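Local coordinates for single-stranded DNA-binding protein (PDB 2CWA) that binds single-stranded DNA and probably recruits partner proteins to sites of DNA replication, recombination and repair, at residues 11-16 with 73-78; 50-55 with 125-130; 81-86 with 98-103; 20-25 with 62-67. All coordinates share one frame; numbering follows the deposited sequence.

Contact 1 of 4, residues 11-16 with 73-78; sequences IGALAT and GQLVFV
Gly73 meets Leu14 where the two segments come together, its N donating to Leu14 O over 2.7 Å in an almost straight bond (177°). The positive phi of this residue would press a side chain against the preceding carbonyl, which calls for glycine. At Gln74 the carbonyl turns back to accept the N-H of Leu14 (Gln74 O to Leu14 N, 2.9 Å), while the CB of Gln74 lies alongside Leu14 CD1, the two side chains pointing the same way. The chain of Gln74 bends at chi2, and NE2 donates to the neighbouring carbonyl, Leu75 O. CD2 of Leu75 comes close against Ala13 CB, 3.5 Å away, a tight fit for two carbons. Val76 both gives and takes with Gly12: Val76 N to Gly12 O is 2.9 Å and Gly12 N to Val76 O is 3.2 Å. On the face opposite Leu75, Val76 CG2 meets Leu14 CD2 at 4.0 Å, beside Leu34 of strand 28-39. Phe77 faces Ile11 in a non-hydrogen-bonded pair, and Ile11 CG1 lies obliquely to the ring, 3.7 Å from Phe77 CD1. The strand directions differ by 133°, a strongly twisted antiparallel pairing of the first and fourth strands, as in the OB-fold barrel of single-stranded DNA-binding proteins.

Contact 2 of 4, residues 50-55 with 125-130; sequences VSWYHR and RAALNQ
Trp52 and Asn129 are the nearest backbone pair, their CA atoms 8.9 Å apart on strands whose directions differ by 79°, so only side chains and one carbonyl bridge the gap. Trp52 holds CG between its backbone N and carbonyl carbon (chi1 48°), and the indole extends toward segment 125-130. Asn129 ND2 stands over one face of it, 3.4 Å above the plane and displaced toward the rim, closest to CD1; the amide is upended on the ring, the planes 72° apart. Asn129 CB lies 3.6 Å from Trp52 NE1. Farther along, Trp52 CZ2 meets Ala127 CB at 3.6 Å and Leu128 O at 3.5 Å. His54 turns its ring edge to the same amide, NE2 being 3.7 Å from Asn129 ND2. An alanine in place of Trp52 would probably open a gap beside Ala127 CB and leave the Asn129 amide without the flat surface it rests on. The contact joins the first OB domain of the chain to the start of the second. Leu200 of strand 193-206 gives its N-H to Asn129 OD1, Leu34 of strand 28-39 packs on Trp52, and Leu10 of strand 5-22 touches Asn129.

Contact 3 of 4, residues 81-86 with 98-103; sequences RLEYRQ and QIRADF
Arg81, Glu83 and Arg100 on one face of the OB-fold hairpin of strands 75-85 and 96-107, with Asp102 at the classic beta bulge facing Glu79, form a salt-bridge network. The antiparallel strands pair at Arg81 with Arg100 and Glu83 with Gln98, each through two backbone hydrogen bonds. Arg81 is the hub: extended from CG to NE, it reaches Asp102 OD2 through NE at 3.1 Å and Asp102 OD1 through NH1 at 3.2 Å, both weak bonds. Its NH2 donates in plane to Glu83 OE1 (3.1 Å). Arg100 CG lies over one face of the Arg81 guanidinium, while Arg81 NH1 sits 3.7 Å above the centre of the Arg100 guanidinium; nearby carboxylates probably offset this closeness of like charges. An alanine at Arg81 would probably leave Asp102 without that cation and Arg100 CG without its flat cover. On the other face, Leu82 CD2 touches Ile99 CG1. Arg169 makes a second salt bridge to Glu83, Leu200 of strand 193-206 packs against Leu82 and Ile99, and strand 49-59 flanks strand 96-107.

Contact 4 of 4, residues 20-25 with 62-67; sequences MRYTPA and QAEMWG. With NO3 (nitrate ion), chain C.
The methyl CE of Met20, a selenomethionine, lies 3.1 Å from Ala63 O, a short approach, doubtful in detail, of a carbon to a carbonyl oxygen that already accepts the N-H of Trp66. The Met20 chain leaves with CG anti to the backbone N (chi1 172°) and then bends at the next two torsions, which brings CE to the helix segment. The same methyl touches Gly67 CA at 3.5 Å and Glu64 CA at 3.6 Å. A side chain at Gly67 would point toward this methyl, and would probably be crowded by it. The carbonyl of Glu64 accepts from Gly67 N, 3.3 Å away, closing the type I turn from Glu64 to Gly67. The short helix 60-64 follows the third strand of the OB fold, as in other members of the family, and here the end of the first strand packs beside it, with Ala63 resting on Leu58 of strand 49-59. Tyr22 meets Glu64 through its hydroxyl: OH is 3.4 Å from Glu64 CG, and the two side chains cross at about a right angle. The ring and carboxylate planes are 64° apart, and both residues also touch Ala28 of strand 28-39. Near the start of the helix a nitrate ion, probably from the crystallisation liquor, accepts the N-H of Gln62 through O3 (Gln62 N to O3 3.0 Å), and Arg61 N binds it too.

Contacts 1, 3 and 4 lie within the first OB domain, and contact 2 ties that domain to the second. Contacts 1 and 2 are closely joined, their centres 10 Å apart, with Ile11 N 2.9 Å from Leu128 O in a probable hydrogen bond. Strand 75-85 carries contact 1 on into contact 3, where Val78 CG1 packs on Ala101 CB at 3.5 Å. Contact 3 also meets contact 2, through Ile99 beside His54, and contact 4, where Asp102 O is 3.2 Å from Gln62 CG. The nitrate of contact 4 lies about 4 Å from the Arg100 side chain. Contacts 2 and 4 do not touch, their nearest atoms about 11 Å apart.

Contact 1 of 4, residues 11-16 with 73-78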
loop_
_atom_site.group_PDB
_atom_site.type_symbol
_atom_site.label_atom_id
_atom_site.label_comp_id
_atom_site.label_asym_id
_atom_site.label_seq_id
_atom_site.Cartn_x
_atom_site.Cartn_y
_atom_site.Cartn_z
ATOM N N ILE A 11 -3.547 8.810 -3.767
ATOM C CA ILE A 11 -4.250 10.074 -3.683
ATOM C C ILE A 11 -5.418 9.812 -2.735
ATOM O O ILE A 11 -6.247 8.925 -2.980
ATOM C CB ILE A 11 -4.817 10.564 -5.032
ATOM C CG1 ILE A 11 -3.681 10.892 -6.011
ATOM C CG2 ILE A 11 -5.645 11.824 -4.790
ATOM C CD1 ILE A 11 -4.174 11.445 -7.354
ATOM N N GLY A 12 -5.462 10.569 -1.646
ATOM C CA GLY A 12 -6.521 10.409 -0.666
ATOM C C GLY A 12 -6.590 11.623 0.233
ATOM O O GLY A 12 -5.862 12.595 0.033
ATOM N N ALA A 13 -7.470 11.573 1.224
ATOM C CA ALA A 13 -7.625 12.675 2.158
ATOM C C ALA A 13 -6.895 12.326 3.447
ATOM O O ALA A 13 -6.795 11.162 3.804
ATOM C CB ALA A 13 -9.111 12.911 2.446
ATOM N N LEU A 14 -6.366 13.329 4.137
ATOM C CA LEU A 14 -5.682 13.058 5.394
ATOM C C LEU A 14 -6.763 12.743 6.423
ATOM O O LEU A 14 -7.597 13.597 6.726
ATOM C CB LEU A 14 -4.877 14.273 5.844
ATOM C CG LEU A 14 -3.718 14.649 4.917
ATOM C CD1 LEU A 14 -2.942 15.797 5.530
ATOM C CD2 LEU A 14 -2.824 13.439 4.702
ATOM N N ALA A 15 -6.750 11.518 6.934
ATOM C CA ALA A 15 -7.741 11.073 7.913
ATOM C C ALA A 15 -7.688 11.880 9.206
ATOM O O ALA A 15 -8.716 12.103 9.857
ATOM C CB ALA A 15 -7.541 9.598 8.209
ATOM N N THR A 16 -6.483 12.309 9.571
ATOM C CA THR A 16 -6.261 13.099 10.778
ATOM C C THR A 16 -5.100 14.053 10.533
ATOM O O THR A 16 -4.360 13.906 9.557
ATOM C CB THR A 16 -5.871 12.213 11.971
ATOM O OG1 THR A 16 -4.681 11.482 11.648
ATOM C CG2 THR A 16 -6.987 11.240 12.309
ATOM N N GLY A 73 -8.523 16.154 6.330
ATOM C CA GLY A 73 -9.368 16.470 5.191
ATOM C C GLY A 73 -8.631 16.843 3.913
ATOM O O GLY A 73 -9.139 16.631 2.811
ATOM N N GLN A 74 -7.432 17.401 4.059
ATOM C CA GLN A 74 -6.627 17.805 2.908
ATOM C C GLN A 74 -6.409 16.656 1.928
ATOM O O GLN A 74 -6.074 15.549 2.325
ATOM C CB GLN A 74 -5.265 18.316 3.384
ATOM C CG GLN A 74 -4.291 18.663 2.260
ATOM C CD GLN A 74 -4.643 19.954 1.546
ATOM O OE1 GLN A 74 -4.648 21.028 2.149
ATOM N NE2 GLN A 74 -4.938 19.856 0.251
ATOM N N LEU A 75 -6.598 16.912 0.639
ATOM C CA LEU A 75 -6.364 15.866 -0.348
ATOM C C LEU A 75 -4.896 15.973 -0.738
ATOM O O LEU A 75 -4.398 17.072 -0.950
ATOM C CB LEU A 75 -7.244 16.065 -1.582
ATOM C CG LEU A 75 -8.755 16.081 -1.320
ATOM C CD1 LEU A 75 -9.496 15.985 -2.650
ATOM C CD2 LEU A 75 -9.132 14.912 -0.420
ATOM N N VAL A 76 -4.209 14.840 -0.816
ATOM C CA VAL A 76 -2.797 14.846 -1.180
ATOM C C VAL A 76 -2.450 13.724 -2.143
ATOM O O VAL A 76 -3.129 12.693 -2.195
ATOM C CB VAL A 76 -1.879 14.674 0.061
ATOM C CG1 VAL A 76 -2.115 15.800 1.050
ATOM C CG2 VAL A 76 -2.142 13.335 0.717
ATOM N N PHE A 77 -1.385 13.944 -2.907
ATOM C CA PHE A 77 -0.873 12.953 -3.838
ATOM C C PHE A 77 0.496 12.547 -3.309
ATOM O O PHE A 77 1.370 13.392 -3.125
ATOM C CB PHE A 77 -0.710 13.541 -5.245
ATOM C CG PHE A 77 0.214 12.742 -6.129
ATOM C CD1 PHE A 77 -0.000 11.385 -6.339
ATOM C CD2 PHE A 77 1.317 13.349 -6.738
ATOM C CE1 PHE A 77 0.867 10.633 -7.141
ATOM C CE2 PHE A 77 2.192 12.609 -7.539
ATOM C CZ PHE A 77 1.969 11.250 -7.742
ATOM N N VAL A 78 0.675 11.255 -3.072
ATOM C CA VAL A 78 1.934 10.747 -2.572
ATOM C C VAL A 78 2.580 9.796 -3.561
ATOM O O VAL A 78 1.913 8.921 -4.122
ATOM C CB VAL A 78 1.739 10.006 -1.230
ATOM C CG1 VAL A 78 2.930 9.118 -0.935
ATOM C CG2 VAL A 78 1.561 11.015 -0.113
#

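Contact 2 of 4, residues 50-55 with 125-130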
loop_
_atom_site.group_PDB
_atom_site.type_symbol
_atom_site.label_atom_id
_atom_site.label_comp_id
_atom_site.label_asym_id
_atom_site.label_seq_id
_atom_site.Cartn_x
_atom_site.Cartn_y
_atom_site.Cartn_z
ATOM N N VAL A 50 -14.533 -0.690 -2.042
ATOM C CA VAL A 50 -13.342 -0.865 -1.226
ATOM C C VAL A 50 -12.953 0.453 -0.579
ATOM O O VAL A 50 -13.189 1.523 -1.133
ATOM C CB VAL A 50 -12.160 -1.380 -2.070
ATOM C CG1 VAL A 50 -12.472 -2.759 -2.614
ATOM C CG2 VAL A 50 -11.876 -0.416 -3.205
ATOM N N SER A 51 -12.375 0.368 0.610
ATOM C CA SER A 51 -11.941 1.555 1.334
ATOM C C SER A 51 -10.600 1.229 1.975
ATOM O O SER A 51 -10.282 0.060 2.196
ATOM C CB SER A 51 -12.963 1.926 2.411
ATOM O OG SER A 51 -13.095 0.880 3.359
ATOM N N TRP A 52 -9.814 2.258 2.265
ATOM C CA TRP A 52 -8.510 2.045 2.871
ATOM C C TRP A 52 -7.983 3.235 3.656
ATOM O O TRP A 52 -8.338 4.384 3.397
ATOM C CB TRP A 52 -7.483 1.656 1.797
ATOM C CG TRP A 52 -7.488 2.551 0.583
ATOM C CD1 TRP A 52 -8.114 2.313 -0.609
ATOM C CD2 TRP A 52 -6.833 3.820 0.445
ATOM N NE1 TRP A 52 -7.889 3.351 -1.481
ATOM C CE2 TRP A 52 -7.105 4.290 -0.861
ATOM C CE3 TRP A 52 -6.042 4.607 1.299
ATOM C CZ2 TRP A 52 -6.613 5.511 -1.337
ATOM C CZ3 TRP A 52 -5.554 5.822 0.825
ATOM C CH2 TRP A 52 -5.844 6.261 -0.485
ATOM N N TYR A 53 -7.141 2.921 4.636
ATOM C CA TYR A 53 -6.482 3.896 5.492
ATOM C C TYR A 53 -5.032 3.447 5.447
ATOM O O TYR A 53 -4.700 2.378 5.948
ATOM C CB TYR A 53 -7.003 3.794 6.924
ATOM C CG TYR A 53 -8.426 4.268 7.079
ATOM C CD1 TYR A 53 -8.708 5.599 7.375
ATOM C CD2 TYR A 53 -9.494 3.388 6.909
ATOM C CE1 TYR A 53 -10.020 6.046 7.503
ATOM C CE2 TYR A 53 -10.811 3.823 7.033
ATOM C CZ TYR A 53 -11.065 5.152 7.329
ATOM O OH TYR A 53 -12.364 5.590 7.442
ATOM N N HIS A 54 -4.173 4.242 4.827
ATOM C CA HIS A 54 -2.774 3.859 4.727
ATOM C C HIS A 54 -1.856 4.839 5.428
ATOM O O HIS A 54 -1.939 6.045 5.210
ATOM C CB HIS A 54 -2.364 3.728 3.254
ATOM C CG HIS A 54 -2.854 2.474 2.601
ATOM N ND1 HIS A 54 -2.543 1.218 3.075
ATOM C CD2 HIS A 54 -3.623 2.281 1.502
ATOM C CE1 HIS A 54 -3.099 0.305 2.297
ATOM N NE2 HIS A 54 -3.761 0.924 1.335
ATOM N N ARG A 55 -0.990 4.312 6.284
ATOM C CA ARG A 55 -0.038 5.154 6.990
ATOM C C ARG A 55 1.163 5.336 6.072
ATOM O O ARG A 55 1.715 4.364 5.556
ATOM C CB ARG A 55 0.393 4.499 8.302
ATOM C CG ARG A 55 -0.729 4.413 9.336
ATOM C CD ARG A 55 -0.195 4.047 10.719
ATOM N NE ARG A 55 0.206 2.645 10.822
ATOM C CZ ARG A 55 -0.643 1.620 10.850
ATOM N NH1 ARG A 55 -1.953 1.830 10.781
ATOM N NH2 ARG A 55 -0.181 0.380 10.956
ATOM N N ARG A 125 -13.462 9.825 -2.057
ATOM C CA ARG A 125 -14.186 8.916 -2.937
ATOM C C ARG A 125 -13.454 8.930 -4.280
ATOM O O ARG A 125 -12.908 9.958 -4.670
ATOM C CB ARG A 125 -15.632 9.386 -3.117
ATOM C CG ARG A 125 -16.373 9.570 -1.797
ATOM C CD ARG A 125 -17.846 9.876 -2.013
ATOM N NE ARG A 125 -18.564 8.722 -2.540
ATOM C CZ ARG A 125 -19.867 8.708 -2.797
ATOM N NH1 ARG A 125 -20.601 9.793 -2.573
ATOM N NH2 ARG A 125 -20.438 7.610 -3.277
ATOM N N ALA A 126 -13.438 7.795 -4.973
ATOM C CA ALA A 126 -12.751 7.684 -6.266
ATOM C C ALA A 126 -11.268 8.042 -6.106
ATOM O O ALA A 126 -10.681 8.732 -6.948
ATOM C CB ALA A 126 -13.409 8.608 -7.302
ATOM N N ALA A 127 -10.667 7.554 -5.024
ATOM C CA ALA A 127 -9.261 7.818 -4.723
ATOM C C ALA A 127 -8.308 7.040 -5.632
ATOM O O ALA A 127 -8.730 6.233 -6.461
ATOM C CB ALA A 127 -8.975 7.460 -3.251
ATOM N N LEU A 128 -7.013 7.297 -5.475
ATOM C CA LEU A 128 -6.003 6.588 -6.254
ATOM C C LEU A 128 -5.205 5.714 -5.301
ATOM O O LEU A 128 -4.747 6.179 -4.256
ATOM C CB LEU A 128 -5.057 7.568 -6.965
ATOM C CG LEU A 128 -3.877 6.882 -7.671
ATOM C CD1 LEU A 128 -4.395 5.962 -8.771
ATOM C CD2 LEU A 128 -2.929 7.930 -8.256
ATOM N N ASN A 129 -5.057 4.445 -5.667
ATOM C CA ASN A 129 -4.316 3.468 -4.879
ATOM C C ASN A 129 -3.735 2.502 -5.889
ATOM O O ASN A 129 -4.359 1.501 -6.245
ATOM C CB ASN A 129 -5.259 2.731 -3.912
ATOM C CG ASN A 129 -4.536 1.714 -3.042
ATOM O OD1 ASN A 129 -3.356 1.422 -3.243
ATOM N ND2 ASN A 129 -5.255 1.155 -2.071
ATOM N N GLN A 130 -2.528 2.804 -6.360
ATOM C CA GLN A 130 -1.895 1.968 -7.366
ATOM C C GLN A 130 -0.422 1.722 -7.066
ATOM O O GLN A 130 0.309 2.653 -6.753
ATOM C CB GLN A 130 -2.033 2.647 -8.732
ATOM C CG GLN A 130 -1.569 1.807 -9.907
ATOM C CD GLN A 130 -1.842 2.478 -11.245
ATOM O OE1 GLN A 130 -1.734 1.853 -12.297
ATOM N NE2 GLN A 130 -2.188 3.756 -11.211
#

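Contact 3 of 4, residues 81-86 with 98-103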
loop_
_atom_site.group_PDB
_atom_site.type_symbol
_atom_site.label_atom_id
_atom_site.label_comp_id
_atom_site.label_asym_id
_atom_site.label_seq_id
_atom_site.Cartn_x
_atom_site.Cartn_y
_atom_site.Cartn_z
ATOM N N ARG A 81 7.268 4.306 -2.174
ATOM C CA ARG A 81 7.674 2.935 -2.387
ATOM C C ARG A 81 7.482 2.149 -1.106
ATOM O O ARG A 81 7.330 2.729 -0.030
ATOM C CB ARG A 81 9.144 2.907 -2.794
ATOM C CG ARG A 81 10.015 3.730 -1.873
ATOM C CD ARG A 81 11.340 4.120 -2.529
ATOM N NE ARG A 81 12.016 5.137 -1.733
ATOM C CZ ARG A 81 12.475 4.937 -0.501
ATOM N NH1 ARG A 81 13.071 5.926 0.152
ATOM N NH2 ARG A 81 12.350 3.746 0.075
ATOM N N LEU A 82 7.490 0.829 -1.232
ATOM C CA LEU A 82 7.328 -0.049 -0.088
ATOM C C LEU A 82 8.700 -0.354 0.497
ATOM O O LEU A 82 9.674 -0.515 -0.236
ATOM C CB LEU A 82 6.638 -1.337 -0.521
ATOM C CG LEU A 82 5.276 -1.117 -1.196
ATOM C CD1 LEU A 82 4.693 -2.458 -1.591
ATOM C CD2 LEU A 82 4.337 -0.395 -0.249
ATOM N N GLU A 83 8.767 -0.438 1.818
ATOM C CA GLU A 83 10.024 -0.702 2.496
ATOM C C GLU A 83 9.816 -1.788 3.549
ATOM O O GLU A 83 9.043 -1.623 4.492
ATOM C CB GLU A 83 10.524 0.602 3.120
ATOM C CG GLU A 83 11.926 0.564 3.680
ATOM C CD GLU A 83 12.452 1.962 3.937
ATOM O OE1 GLU A 83 12.746 2.678 2.955
ATOM O OE2 GLU A 83 12.556 2.350 5.118
ATOM N N TYR A 84 10.515 -2.900 3.366
ATOM C CA TYR A 84 10.411 -4.052 4.250
ATOM C C TYR A 84 11.448 -4.080 5.373
ATOM O O TYR A 84 12.586 -3.661 5.187
ATOM C CB TYR A 84 10.546 -5.319 3.419
ATOM C CG TYR A 84 10.462 -6.595 4.210
ATOM C CD1 TYR A 84 9.231 -7.116 4.601
ATOM C CD2 TYR A 84 11.616 -7.285 4.570
ATOM C CE1 TYR A 84 9.149 -8.297 5.329
ATOM C CE2 TYR A 84 11.546 -8.463 5.297
ATOM C CZ TYR A 84 10.308 -8.963 5.672
ATOM O OH TYR A 84 10.234 -10.133 6.388
ATOM N N ARG A 85 11.036 -4.597 6.528
ATOM C CA ARG A 85 11.901 -4.724 7.700
ATOM C C ARG A 85 11.432 -5.887 8.574
ATOM O O ARG A 85 10.234 -6.053 8.804
ATOM C CB ARG A 85 11.890 -3.431 8.525
ATOM C CG ARG A 85 12.344 -3.622 9.974
ATOM C CD ARG A 85 12.448 -2.303 10.740
ATOM N NE ARG A 85 13.611 -1.521 10.322
ATOM C CZ ARG A 85 14.005 -0.388 10.900
ATOM N NH1 ARG A 85 13.331 0.110 11.931
ATOM N NH2 ARG A 85 15.079 0.247 10.447
ATOM N N GLN A 86 12.379 -6.692 9.054
ATOM C CA GLN A 86 12.056 -7.826 9.915
ATOM C C GLN A 86 12.337 -7.490 11.374
ATOM O O GLN A 86 13.472 -7.602 11.833
ATOM C CB GLN A 86 12.876 -9.057 9.526
ATOM C CG GLN A 86 12.526 -9.630 8.174
ATOM C CD GLN A 86 13.225 -10.945 7.898
ATOM O OE1 GLN A 86 13.059 -11.537 6.830
ATOM N NE2 GLN A 86 14.012 -11.413 8.862
ATOM N N GLN A 98 6.261 -1.055 5.362
ATOM C CA GLN A 98 5.770 0.309 5.491
ATOM C C GLN A 98 5.746 1.034 4.159
ATOM O O GLN A 98 6.438 0.656 3.217
ATOM C CB GLN A 98 6.633 1.107 6.483
ATOM C CG GLN A 98 7.867 1.758 5.861
ATOM C CD GLN A 98 8.662 2.611 6.845
ATOM O OE1 GLN A 98 8.099 3.411 7.595
ATOM N NE2 GLN A 98 9.982 2.451 6.832
ATOM N N ILE A 99 4.939 2.083 4.099
ATOM C CA ILE A 99 4.812 2.894 2.904
ATOM C C ILE A 99 5.615 4.169 3.101
ATOM O O ILE A 99 5.257 5.041 3.895
ATOM C CB ILE A 99 3.342 3.272 2.636
ATOM C CG1 ILE A 99 2.507 2.004 2.466
ATOM C CG2 ILE A 99 3.247 4.150 1.392
ATOM C CD1 ILE A 99 1.012 2.265 2.496
ATOM N N ARG A 100 6.711 4.267 2.364
ATOM C CA ARG A 100 7.586 5.423 2.433
ATOM C C ARG A 100 7.214 6.424 1.348
ATOM O O ARG A 100 7.236 6.095 0.163
ATOM C CB ARG A 100 9.033 4.969 2.240
ATOM C CG ARG A 100 10.037 6.086 2.035
ATOM C CD ARG A 100 10.361 6.819 3.331
ATOM N NE ARG A 100 11.597 7.585 3.203
ATOM C CZ ARG A 100 11.764 8.600 2.365
ATOM N NH1 ARG A 100 10.769 8.980 1.577
ATOM N NH2 ARG A 100 12.929 9.229 2.300
ATOM N N ALA A 101 6.859 7.639 1.751
ATOM C CA ALA A 101 6.518 8.674 0.786
ATOM C C ALA A 101 7.784 9.435 0.415
ATOM O O ALA A 101 8.451 9.977 1.288
ATOM C CB ALA A 101 5.513 9.630 1.378
ATOM N N ASP A 102 8.128 9.469 -0.868
ATOM C CA ASP A 102 9.307 10.218 -1.280
ATOM C C ASP A 102 8.901 11.668 -1.496
ATOM O O ASP A 102 9.666 12.590 -1.210
ATOM C CB ASP A 102 9.907 9.645 -2.573
ATOM C CG ASP A 102 10.711 8.381 -2.330
ATOM O OD1 ASP A 102 11.378 8.302 -1.277
ATOM O OD2 ASP A 102 10.690 7.469 -3.187
ATOM N N PHE A 103 7.676 11.858 -1.976
ATOM C CA PHE A 103 7.141 13.182 -2.259
ATOM C C PHE A 103 5.662 13.269 -1.895
ATOM O O PHE A 103 4.937 12.285 -1.989
ATOM C CB PHE A 103 7.246 13.482 -3.754
ATOM C CG PHE A 103 8.651 13.535 -4.277
ATOM C CD1 PHE A 103 9.423 14.675 -4.108
ATOM C CD2 PHE A 103 9.187 12.452 -4.967
ATOM C CE1 PHE A 103 10.718 14.741 -4.626
ATOM C CE2 PHE A 103 10.477 12.506 -5.488
ATOM C CZ PHE A 103 11.240 13.655 -5.316
#

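Contact 4 of 4, residues 20-25 with 62-67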
loop_
_atom_site.group_PDB
_atom_site.type_symbol
_atom_site.label_atom_id
_atom_site.label_comp_id
_atom_site.label_asym_id
_atom_site.label_seq_id
_atom_site.Cartn_x
_atom_site.Cartn_y
_atom_site.Cartn_z
HETATM N N MSE A 20 4.179 15.134 13.298
HETATM C CA MSE A 20 5.573 15.451 12.972
HETATM C C MSE A 20 6.506 15.329 14.173
HETATM O O MSE A 20 6.175 15.758 15.279
HETATM C CB MSE A 20 5.677 16.874 12.414
HETATM C CG MSE A 20 7.108 17.378 12.211
HETATM SE SE MSE A 20 7.978 16.745 10.583
HETATM C CE MSE A 20 7.724 18.318 9.520
ATOM N N ARG A 21 7.676 14.744 13.943
ATOM C CA ARG A 21 8.674 14.589 14.993
ATOM C C ARG A 21 10.068 14.588 14.389
ATOM O O ARG A 21 10.223 14.486 13.170
ATOM C CB ARG A 21 8.442 13.300 15.783
ATOM C CG ARG A 21 8.150 12.082 14.941
ATOM C CD ARG A 21 7.870 10.881 15.826
ATOM N NE ARG A 21 9.103 10.254 16.282
ATOM C CZ ARG A 21 9.656 9.196 15.701
ATOM N NH1 ARG A 21 9.074 8.643 14.644
ATOM N NH2 ARG A 21 10.792 8.695 16.167
ATOM N N TYR A 22 11.070 14.703 15.254
ATOM C CA TYR A 22 12.473 14.736 14.850
ATOM C C TYR A 22 13.299 13.762 15.672
ATOM O O TYR A 22 13.081 13.629 16.875
ATOM C CB TYR A 22 13.042 16.135 15.074
ATOM C CG TYR A 22 12.616 17.168 14.066
ATOM C CD1 TYR A 22 13.373 17.394 12.919
ATOM C CD2 TYR A 22 11.467 17.934 14.262
ATOM C CE1 TYR A 22 13.003 18.357 11.995
ATOM C CE2 TYR A 22 11.083 18.900 13.339
ATOM C CZ TYR A 22 11.862 19.106 12.207
ATOM O OH TYR A 22 11.501 20.060 11.289
ATOM N N THR A 23 14.245 13.084 15.027
ATOM C CA THR A 23 15.127 12.170 15.740
ATOM C C THR A 23 16.117 13.078 16.476
ATOM O O THR A 23 16.164 14.287 16.229
ATOM C CB THR A 23 15.915 11.259 14.776
ATOM O OG1 THR A 23 16.798 12.059 13.981
ATOM C CG2 THR A 23 14.962 10.488 13.859
ATOM N N PRO A 24 16.902 12.519 17.406
ATOM C CA PRO A 24 17.848 13.399 18.101
ATOM C C PRO A 24 18.843 14.031 17.127
ATOM O O PRO A 24 19.303 15.152 17.339
ATOM C CB PRO A 24 18.514 12.458 19.102
ATOM C CG PRO A 24 17.395 11.514 19.447
ATOM C CD PRO A 24 16.819 11.207 18.072
ATOM N N ALA A 25 19.153 13.312 16.052
ATOM C CA ALA A 25 20.091 13.801 15.043
ATOM C C ALA A 25 19.464 14.809 14.067
ATOM O O ALA A 25 20.104 15.224 13.096
ATOM C CB ALA A 25 20.689 12.628 14.277
ATOM N N GLN A 62 11.549 16.700 2.542
ATOM C CA GLN A 62 10.191 16.576 2.010
ATOM C C GLN A 62 9.177 16.562 3.144
ATOM O O GLN A 62 8.007 16.891 2.943
ATOM C CB GLN A 62 10.053 15.314 1.155
ATOM C CG GLN A 62 10.719 15.444 -0.207
ATOM C CD GLN A 62 10.088 16.536 -1.058
ATOM O OE1 GLN A 62 10.774 17.225 -1.814
ATOM N NE2 GLN A 62 8.773 16.689 -0.946
ATOM N N ALA A 63 9.633 16.185 4.335
ATOM C CA ALA A 63 8.773 16.153 5.516
ATOM C C ALA A 63 8.672 17.554 6.122
ATOM O O ALA A 63 7.580 18.035 6.420
ATOM C CB ALA A 63 9.337 15.174 6.551
ATOM N N GLU A 64 9.818 18.206 6.297
ATOM C CA GLU A 64 9.865 19.550 6.870
ATOM C C GLU A 64 9.093 20.539 6.021
ATOM O O GLU A 64 8.549 21.521 6.518
ATOM C CB GLU A 64 11.315 20.029 6.984
ATOM C CG GLU A 64 12.131 19.304 8.032
ATOM C CD GLU A 64 13.550 19.831 8.120
ATOM O OE1 GLU A 64 13.720 21.066 8.172
ATOM O OE2 GLU A 64 14.492 19.009 8.144
HETATM N N MSE A 65 9.067 20.279 4.723
HETATM C CA MSE A 65 8.373 21.143 3.787
HETATM C C MSE A 65 6.885 21.278 4.115
HETATM O O MSE A 65 6.305 22.352 3.961
HETATM C CB MSE A 65 8.547 20.575 2.376
HETATM C CG MSE A 65 7.904 21.370 1.270
HETATM SE SE MSE A 65 8.151 20.392 -0.375
HETATM C CE MSE A 65 10.052 20.677 -0.601
ATOM N N TRP A 66 6.277 20.189 4.578
ATOM C CA TRP A 66 4.848 20.176 4.889
ATOM C C TRP A 66 4.502 20.253 6.367
ATOM O O TRP A 66 3.350 20.050 6.753
ATOM C CB TRP A 66 4.214 18.929 4.280
ATOM C CG TRP A 66 4.424 18.892 2.813
ATOM C CD1 TRP A 66 5.156 17.985 2.109
ATOM C CD2 TRP A 66 3.973 19.869 1.872
ATOM N NE1 TRP A 66 5.196 18.342 0.781
ATOM C CE2 TRP A 66 4.477 19.495 0.610
ATOM C CE3 TRP A 66 3.193 21.029 1.974
ATOM C CZ2 TRP A 66 4.227 20.242 -0.545
ATOM C CZ3 TRP A 66 2.947 21.771 0.825
ATOM C CH2 TRP A 66 3.464 21.372 -0.417
ATOM N N GLY A 67 5.499 20.554 7.191
ATOM C CA GLY A 67 5.262 20.652 8.616
ATOM C C GLY A 67 4.388 21.840 8.944
ATOM O O GLY A 67 4.672 22.959 8.520
HETATM N N NO3 C . 14.069 13.832 1.999
HETATM O O1 NO3 C . 14.072 12.623 2.034
HETATM O O2 NO3 C . 15.021 14.461 2.449
HETATM O O3 NO3 C . 13.120 14.422 1.514
#